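Local coordinates for protein putative enoyl-CoA hydratase (Streptomyces avermitilis, PDB 3GKB) that is of unconfirmed function but, as a crotonase-family member, probably acts on coenzyme A thioesters, perhaps hydrating enoyl-CoA, at residues F66-D71 / A265-L270. Sequence-based numbering, arbitrary orientation.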
loop_
_atom_site.group_PDB
_atom_site.type_symbol
_atom_site.label_atom_id
_atom_site.label_comp_id
_atom_site.label_asym_id
_atom_site.label_seq_id
_atom_site.Cartn_x
_atom_site.Cartn_y
_atom_site.Cartn_z
ATOM N N PHE B 66 18.966 15.305 8.405
ATOM C CA PHE B 66 19.263 13.945 8.848
ATOM C C PHE B 66 20.482 13.467 8.071
ATOM O O PHE B 66 21.555 13.240 8.657
ATOM C CB PHE B 66 18.046 13.042 8.626
ATOM C CG PHE B 66 18.277 11.617 8.986
ATOM C CD1 PHE B 66 18.160 11.187 10.308
ATOM C CD2 PHE B 66 18.650 10.695 8.021
ATOM C CE1 PHE B 66 18.386 9.872 10.625
ATOM C CE2 PHE B 66 18.891 9.369 8.356
ATOM C CZ PHE B 66 18.762 8.968 9.654
ATOM N N LEU B 67 20.322 13.379 6.742
ATOM C CA LEU B 67 21.410 13.125 5.790
ATOM C C LEU B 67 21.062 13.878 4.517
ATOM O O LEU B 67 20.031 13.648 3.950
ATOM C CB LEU B 67 21.580 11.653 5.472
ATOM C CG LEU B 67 22.194 10.760 6.559
ATOM C CD1 LEU B 67 22.064 9.256 6.135
ATOM C CD2 LEU B 67 23.662 11.163 6.890
ATOM N N ALA B 68 21.905 14.813 4.126
ATOM C CA ALA B 68 21.572 15.744 3.049
ATOM C C ALA B 68 21.324 15.030 1.729
ATOM O O ALA B 68 20.335 15.292 1.062
ATOM C CB ALA B 68 22.674 16.752 2.887
ATOM N N HIS B 69 22.259 14.143 1.387
ATOM C CA HIS B 69 22.378 13.407 0.121
ATOM C C HIS B 69 23.838 12.959 0.015
ATOM O O HIS B 69 24.644 13.287 0.876
ATOM C CB HIS B 69 21.948 14.235 -1.119
ATOM C CG HIS B 69 22.643 15.553 -1.242
ATOM N ND1 HIS B 69 23.963 15.664 -1.630
ATOM C CD2 HIS B 69 22.217 16.813 -0.977
ATOM C CE1 HIS B 69 24.310 16.940 -1.629
ATOM N NE2 HIS B 69 23.277 17.657 -1.213
ATOM N N VAL B 70 24.160 12.207 -1.030
ATOM C CA VAL B 70 25.533 11.783 -1.267
ATOM C C VAL B 70 26.385 12.977 -1.701
ATOM O O VAL B 70 25.939 13.842 -2.442
ATOM C CB VAL B 70 25.573 10.646 -2.317
ATOM C CG1 VAL B 70 27.009 10.342 -2.740
ATOM C CG2 VAL B 70 24.906 9.378 -1.741
ATOM N N ASP B 71 27.611 12.993 -1.218
ATOM C CA ASP B 71 28.573 14.040 -1.505
ATOM C C ASP B 71 28.691 14.228 -3.014
ATOM O O ASP B 71 29.000 13.306 -3.768
ATOM C CB ASP B 71 29.915 13.646 -0.884
ATOM C CG ASP B 71 31.023 14.668 -1.151
ATOM O OD1 ASP B 71 30.717 15.788 -1.646
ATOM O OD2 ASP B 71 32.201 14.304 -0.875
ATOM N N ALA B 265 22.416 27.013 3.745
ATOM C CA ALA B 265 21.422 27.858 2.949
ATOM C C ALA B 265 21.015 27.218 1.612
ATOM O O ALA B 265 19.843 27.286 1.203
ATOM C CB ALA B 265 21.957 29.262 2.740
ATOM N N GLY B 266 21.985 26.609 0.938
ATOM C CA GLY B 266 21.773 25.956 -0.345
ATOM C C GLY B 266 20.935 24.704 -0.211
ATOM O O GLY B 266 20.077 24.419 -1.048
ATOM N N GLU B 267 21.157 23.945 0.856
ATOM C CA GLU B 267 20.392 22.709 1.059
ATOM C C GLU B 267 18.969 22.925 1.561
ATOM O O GLU B 267 18.113 22.064 1.387
ATOM C CB GLU B 267 21.120 21.791 2.032
ATOM C CG GLU B 267 22.456 21.274 1.527
ATOM C CD GLU B 267 22.327 20.161 0.487
ATOM O OE1 GLU B 267 21.389 19.343 0.562
ATOM O OE2 GLU B 267 23.180 20.095 -0.404
ATOM N N ARG B 268 18.683 24.064 2.176
ATOM C CA ARG B 268 17.381 24.263 2.788
ATOM C C ARG B 268 16.243 24.066 1.754
ATOM O O ARG B 268 15.291 23.325 2.007
ATOM C CB ARG B 268 17.282 25.645 3.443
ATOM C CG ARG B 268 15.925 25.893 4.159
ATOM C CD ARG B 268 16.015 27.055 5.180
ATOM N NE ARG B 268 17.142 26.838 6.088
ATOM C CZ ARG B 268 18.163 27.673 6.284
ATOM N NH1 ARG B 268 18.230 28.866 5.693
ATOM N NH2 ARG B 268 19.132 27.324 7.119
ATOM N N ASP B 269 16.395 24.704 0.586
ATOM C CA ASP B 269 15.498 24.508 -0.548
ATOM C C ASP B 269 16.318 24.012 -1.729
ATOM O O ASP B 269 16.414 24.673 -2.770
ATOM C CB ASP B 269 14.757 25.829 -0.905
ATOM C CG ASP B 269 13.751 25.680 -2.078
ATOM O OD1 ASP B 269 13.370 24.536 -2.467
ATOM O OD2 ASP B 269 13.323 26.744 -2.609
ATOM N N LEU B 270 16.903 22.827 -1.577
ATOM C CA LEU B 270 17.738 22.276 -2.642
ATOM C C LEU B 270 16.961 22.117 -3.951
ATOM O O LEU B 270 17.549 22.231 -5.043
ATOM C CB LEU B 270 18.400 20.955 -2.202
ATOM C CG LEU B 270 19.448 20.331 -3.115
ATOM C CD1 LEU B 270 20.652 21.297 -3.312
ATOM C CD2 LEU B 270 19.904 18.974 -2.567
HETATM O O HOH W 1 19.332 17.874 1.527
#
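His-69 and Glu-267 join the loop that follows strand 55-60 to the short helix 264-268 through a buried histidine-carboxylate hydrogen bond. From CB the histidine side chain sets out with a chi1 of 54°, which tucks CG in between the two backbone branches and carries the ring across toward the helix. His-69 CD2 lies 3.1 Å from Glu-267 OE1, and Leu-270 CD2 approaches the same ring carbon obliquely at 3.5 Å. On the other flank of the ring, the side chain bonds back to its own loop: the distance from His-69 ND1 to Val-70 O is 2.8 Å, with the acceptor in the ring plane although the nitrogen sits well above the carbonyl plane. At the tip, His-69 NE2 donates to Glu-267 OE2 over 2.6 Å, and this oxygen is met on its syn side. The two bonds, one at each ring nitrogen, hold the rotation of the ring. Its plane and that of the carboxylate lie 40° apart.

The glutamate chain bends at chi2 (-76°) to bring both oxygens to the loop. OE2 also accepts from the backbone N of Gln-262, while Glu-267 OE1 lies 3.7 Å from Ala-68 CB and takes a bond from a water at 2.7 Å. That water donates to Ala-68 O as well, forming a second, bridged link beside the direct one. Together these bonds pin the 66-71 segment, part of the loop that follows strand 55-60 of the core sheet, to the helical C-terminal region characteristic of the crotonase fold.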